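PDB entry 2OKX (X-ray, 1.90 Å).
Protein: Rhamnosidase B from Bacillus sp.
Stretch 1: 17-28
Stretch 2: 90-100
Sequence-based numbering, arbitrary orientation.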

# COMPACT_ATOMS: atom_id res chain seq x y z
N GLU A 17 14.14 -22.62 -9.70
CA GLU A 17 14.31 -21.35 -10.41
C GLU A 17 13.57 -20.18 -9.76
O GLU A 17 14.05 -19.05 -9.77
CB GLU A 17 13.84 -21.48 -11.86
CG GLU A 17 14.41 -22.68 -12.60
CD GLU A 17 14.16 -22.61 -14.09
OE1 GLU A 17 13.13 -22.04 -14.50
OE2 GLU A 17 14.99 -23.14 -14.86
N SER A 18 12.39 -20.46 -9.20
CA SER A 18 11.58 -19.44 -8.55
C SER A 18 11.06 -19.95 -7.22
O SER A 18 9.88 -20.29 -7.08
CB SER A 18 10.42 -19.03 -9.46
OG SER A 18 9.64 -18.00 -8.88
N PRO A 19 11.94 -20.03 -6.21
CA PRO A 19 11.55 -20.52 -4.89
C PRO A 19 10.64 -19.52 -4.18
O PRO A 19 10.67 -18.32 -4.47
CB PRO A 19 12.88 -20.68 -4.18
CG PRO A 19 13.70 -19.57 -4.76
CD PRO A 19 13.36 -19.64 -6.23
N ARG A 20 9.82 -20.02 -3.26
CA ARG A 20 8.91 -19.17 -2.51
C ARG A 20 9.63 -18.48 -1.35
O ARG A 20 10.37 -19.12 -0.61
CB ARG A 20 7.75 -19.99 -1.94
CG ARG A 20 6.80 -19.20 -1.03
CD ARG A 20 6.03 -20.14 -0.12
NE ARG A 20 5.12 -19.48 0.82
CZ ARG A 20 3.92 -18.99 0.50
NH1 ARG A 20 3.46 -19.09 -0.75
NH2 ARG A 20 3.15 -18.46 1.44
N ASN A 21 9.40 -17.18 -1.22
CA ASN A 21 9.95 -16.41 -0.11
C ASN A 21 11.38 -16.81 0.26
O ASN A 21 11.65 -17.23 1.38
CB ASN A 21 9.03 -16.60 1.10
CG ASN A 21 9.40 -15.72 2.28
OD1 ASN A 21 8.97 -15.98 3.41
ND2 ASN A 21 10.17 -14.68 2.03
N GLU A 22 12.31 -16.66 -0.68
CA GLU A 22 13.70 -17.01 -0.41
C GLU A 22 14.63 -15.82 -0.52
O GLU A 22 14.62 -15.09 -1.51
CB GLU A 22 14.18 -18.11 -1.38
CG GLU A 22 15.64 -18.50 -1.19
CD GLU A 22 16.08 -19.62 -2.13
OE1 GLU A 22 16.77 -19.33 -3.14
OE2 GLU A 22 15.73 -20.78 -1.85
N TRP A 23 15.45 -15.62 0.51
CA TRP A 23 16.42 -14.54 0.52
C TRP A 23 17.78 -15.17 0.23
O TRP A 23 18.24 -16.05 0.96
CB TRP A 23 16.40 -13.83 1.88
CG TRP A 23 15.11 -13.09 2.14
CD1 TRP A 23 13.99 -13.10 1.36
CD2 TRP A 23 14.82 -12.24 3.26
NE1 TRP A 23 13.02 -12.30 1.92
CE2 TRP A 23 13.50 -11.76 3.08
CE3 TRP A 23 15.55 -11.83 4.38
CZ2 TRP A 23 12.90 -10.89 4.00
CZ3 TRP A 23 14.94 -10.96 5.29
CH2 TRP A 23 13.63 -10.50 5.09
N ARG A 24 18.42 -14.72 -0.85
CA ARG A 24 19.71 -15.28 -1.25
C ARG A 24 20.83 -14.25 -1.33
O ARG A 24 20.64 -13.15 -1.84
CB ARG A 24 19.54 -15.98 -2.60
CG ARG A 24 20.81 -16.51 -3.23
CD ARG A 24 20.47 -17.36 -4.45
NE ARG A 24 19.85 -18.63 -4.07
CZ ARG A 24 20.50 -19.66 -3.56
NH1 ARG A 24 21.81 -19.60 -3.37
NH2 ARG A 24 19.84 -20.77 -3.23
N CYS A 25 22.00 -14.63 -0.82
CA CYS A 25 23.18 -13.77 -0.81
C CYS A 25 24.09 -14.02 -2.00
O CYS A 25 24.23 -15.15 -2.47
CB CYS A 25 23.99 -14.00 0.46
SG CYS A 25 23.08 -13.82 2.01
N PHE A 26 24.73 -12.95 -2.48
CA PHE A 26 25.67 -13.04 -3.59
C PHE A 26 26.91 -12.23 -3.25
O PHE A 26 26.82 -11.16 -2.63
CB PHE A 26 25.05 -12.50 -4.89
CG PHE A 26 23.92 -13.33 -5.42
CD1 PHE A 26 22.62 -13.12 -4.98
CD2 PHE A 26 24.16 -14.34 -6.35
CE1 PHE A 26 21.56 -13.90 -5.46
CE2 PHE A 26 23.11 -15.12 -6.84
CZ PHE A 26 21.82 -14.90 -6.39
N ARG A 27 28.08 -12.74 -3.64
CA ARG A 27 29.34 -12.06 -3.39
C ARG A 27 30.21 -12.09 -4.64
O ARG A 27 30.34 -13.12 -5.30
CB ARG A 27 30.10 -12.72 -2.23
CG ARG A 27 29.55 -12.39 -0.84
CD ARG A 27 30.29 -13.17 0.23
NE ARG A 27 31.72 -12.90 0.22
CZ ARG A 27 32.30 -11.85 0.79
NH1 ARG A 27 31.56 -10.95 1.44
NH2 ARG A 27 33.61 -11.68 0.71
N GLY A 28 30.80 -10.95 -4.95
CA GLY A 28 31.67 -10.84 -6.10
C GLY A 28 32.80 -9.89 -5.77
O GLY A 28 32.59 -8.86 -5.13
N ILE A 90 31.74 -6.83 -3.71
CA ILE A 90 30.35 -6.46 -3.95
C ILE A 90 29.51 -7.57 -3.35
O ILE A 90 29.72 -8.75 -3.64
CB ILE A 90 30.02 -6.37 -5.46
CG1 ILE A 90 30.97 -5.39 -6.15
CG2 ILE A 90 28.58 -5.93 -5.64
CD1 ILE A 90 30.89 -3.97 -5.61
N ALA A 91 28.56 -7.19 -2.49
CA ALA A 91 27.69 -8.17 -1.85
C ALA A 91 26.25 -7.75 -2.06
O ALA A 91 25.91 -6.57 -1.96
CB ALA A 91 28.00 -8.24 -0.36
N VAL A 92 25.39 -8.72 -2.35
CA VAL A 92 23.99 -8.41 -2.58
C VAL A 92 23.05 -9.41 -1.93
O VAL A 92 23.32 -10.62 -1.91
CB VAL A 92 23.66 -8.40 -4.09
CG1 VAL A 92 22.21 -7.96 -4.30
CG2 VAL A 92 24.62 -7.49 -4.84
N LEU A 93 21.96 -8.90 -1.37
CA LEU A 93 20.94 -9.74 -0.77
C LEU A 93 19.77 -9.62 -1.72
O LEU A 93 19.29 -8.51 -1.98
CB LEU A 93 20.53 -9.22 0.61
CG LEU A 93 19.31 -9.96 1.20
CD1 LEU A 93 19.71 -11.38 1.55
CD2 LEU A 93 18.81 -9.23 2.44
N VAL A 94 19.31 -10.73 -2.27
CA VAL A 94 18.18 -10.69 -3.18
C VAL A 94 17.00 -11.42 -2.57
O VAL A 94 17.13 -12.56 -2.13
CB VAL A 94 18.52 -11.33 -4.55
CG1 VAL A 94 17.28 -11.35 -5.45
CG2 VAL A 94 19.64 -10.55 -5.23
N LEU A 95 15.86 -10.74 -2.51
CA LEU A 95 14.65 -11.34 -1.97
C LEU A 95 13.82 -11.78 -3.17
O LEU A 95 13.48 -10.97 -4.02
CB LEU A 95 13.83 -10.31 -1.17
CG LEU A 95 14.37 -9.66 0.10
CD1 LEU A 95 15.46 -8.65 -0.25
CD2 LEU A 95 13.22 -8.96 0.82
N HIS A 96 13.53 -13.08 -3.27
CA HIS A 96 12.70 -13.54 -4.37
C HIS A 96 11.38 -14.03 -3.79
O HIS A 96 11.36 -14.97 -3.00
CB HIS A 96 13.35 -14.68 -5.16
CG HIS A 96 12.55 -15.11 -6.34
ND1 HIS A 96 12.42 -14.32 -7.47
CD2 HIS A 96 11.73 -16.17 -6.52
CE1 HIS A 96 11.55 -14.88 -8.29
NE2 HIS A 96 11.11 -16.00 -7.74
N PHE A 97 10.29 -13.40 -4.18
CA PHE A 97 8.98 -13.76 -3.66
C PHE A 97 8.46 -15.11 -4.14
O PHE A 97 7.92 -15.89 -3.35
CB PHE A 97 7.95 -12.67 -4.01
CG PHE A 97 8.31 -11.30 -3.51
CD1 PHE A 97 8.92 -11.13 -2.26
CD2 PHE A 97 8.02 -10.17 -4.26
CE1 PHE A 97 9.22 -9.86 -1.77
CE2 PHE A 97 8.32 -8.89 -3.79
CZ PHE A 97 8.92 -8.74 -2.54
N GLY A 98 8.63 -15.39 -5.43
CA GLY A 98 8.15 -16.65 -5.98
C GLY A 98 6.63 -16.68 -6.03
O GLY A 98 6.02 -17.72 -6.29
N VAL A 99 6.02 -15.53 -5.79
CA VAL A 99 4.57 -15.39 -5.78
C VAL A 99 4.23 -13.99 -6.30
O VAL A 99 4.87 -13.02 -5.91
CB VAL A 99 4.00 -15.54 -4.35
CG1 VAL A 99 2.50 -15.32 -4.35
CG2 VAL A 99 4.33 -16.92 -3.81
N SER A 100 3.24 -13.90 -7.17
CA SER A 100 2.85 -12.59 -7.71
C SER A 100 2.07 -11.78 -6.68
O SER A 100 1.43 -12.34 -5.79
CB SER A 100 1.98 -12.77 -8.96
OG SER A 100 2.70 -13.38 -10.03

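What joins the two backbones? Strands 22-28 and 90-96 run antiparallel, and four residue pairs exchange hydrogen bonds in both directions. Glu22 N gives to His96 O (3.0 Å) and His96 N to Glu22 O (2.9 Å). Arg24 N reaches Val94 O and Val94 N reaches Arg24 O, both at 2.8 Å, as do Phe26 N to Val92 O and Val92 N to Phe26 O. At the far pair, Gly28 N to Ile90 O is 2.8 Å and Ile90 N to Gly28 O is 2.6 Å.

How does pairing continue beyond the strands? Asn21 N donates to Phe97 O at 2.9 Å, nearly straight at 173°. Gly98 then lies against Pro19 and Arg20 with phi at 70°, a value that favours glycine; a CB there would clash with Pro19 O and Arg20 CA. Pro19 O itself finds no hydrogen-bond partner, although Gly98 CA makes a CA-H...O contact with it at 3.4 Å.

Which side chains satisfy one another? His96, with chi1 near t, brings its ring to the first stretch, where NE2 and Ser18 OG share a 2.7 Å hydrogen bond. Its ND1 is satisfied elsewhere in the structure. Within the first strand, buried Glu22 and Arg24 project from the same face, and Arg24 NE meets Glu22 OE1 in a salt bridge at 3.3 Å.

What do the apolar side chains add? Trp23 and Leu95 share a face of the sheet, and Leu95 CG sits 3.6 Å from the centroid of the Trp23 five-membered ring, over its face. Leu93 CD1 packs beside them, 4.1 Å from Trp23 CB and 4.2 Å from Cys25 SG. On the other face, Phe26 CE1 approaches Val94 CG2 at 3.9 Å. Altogether 853 Å² is buried between the stretches.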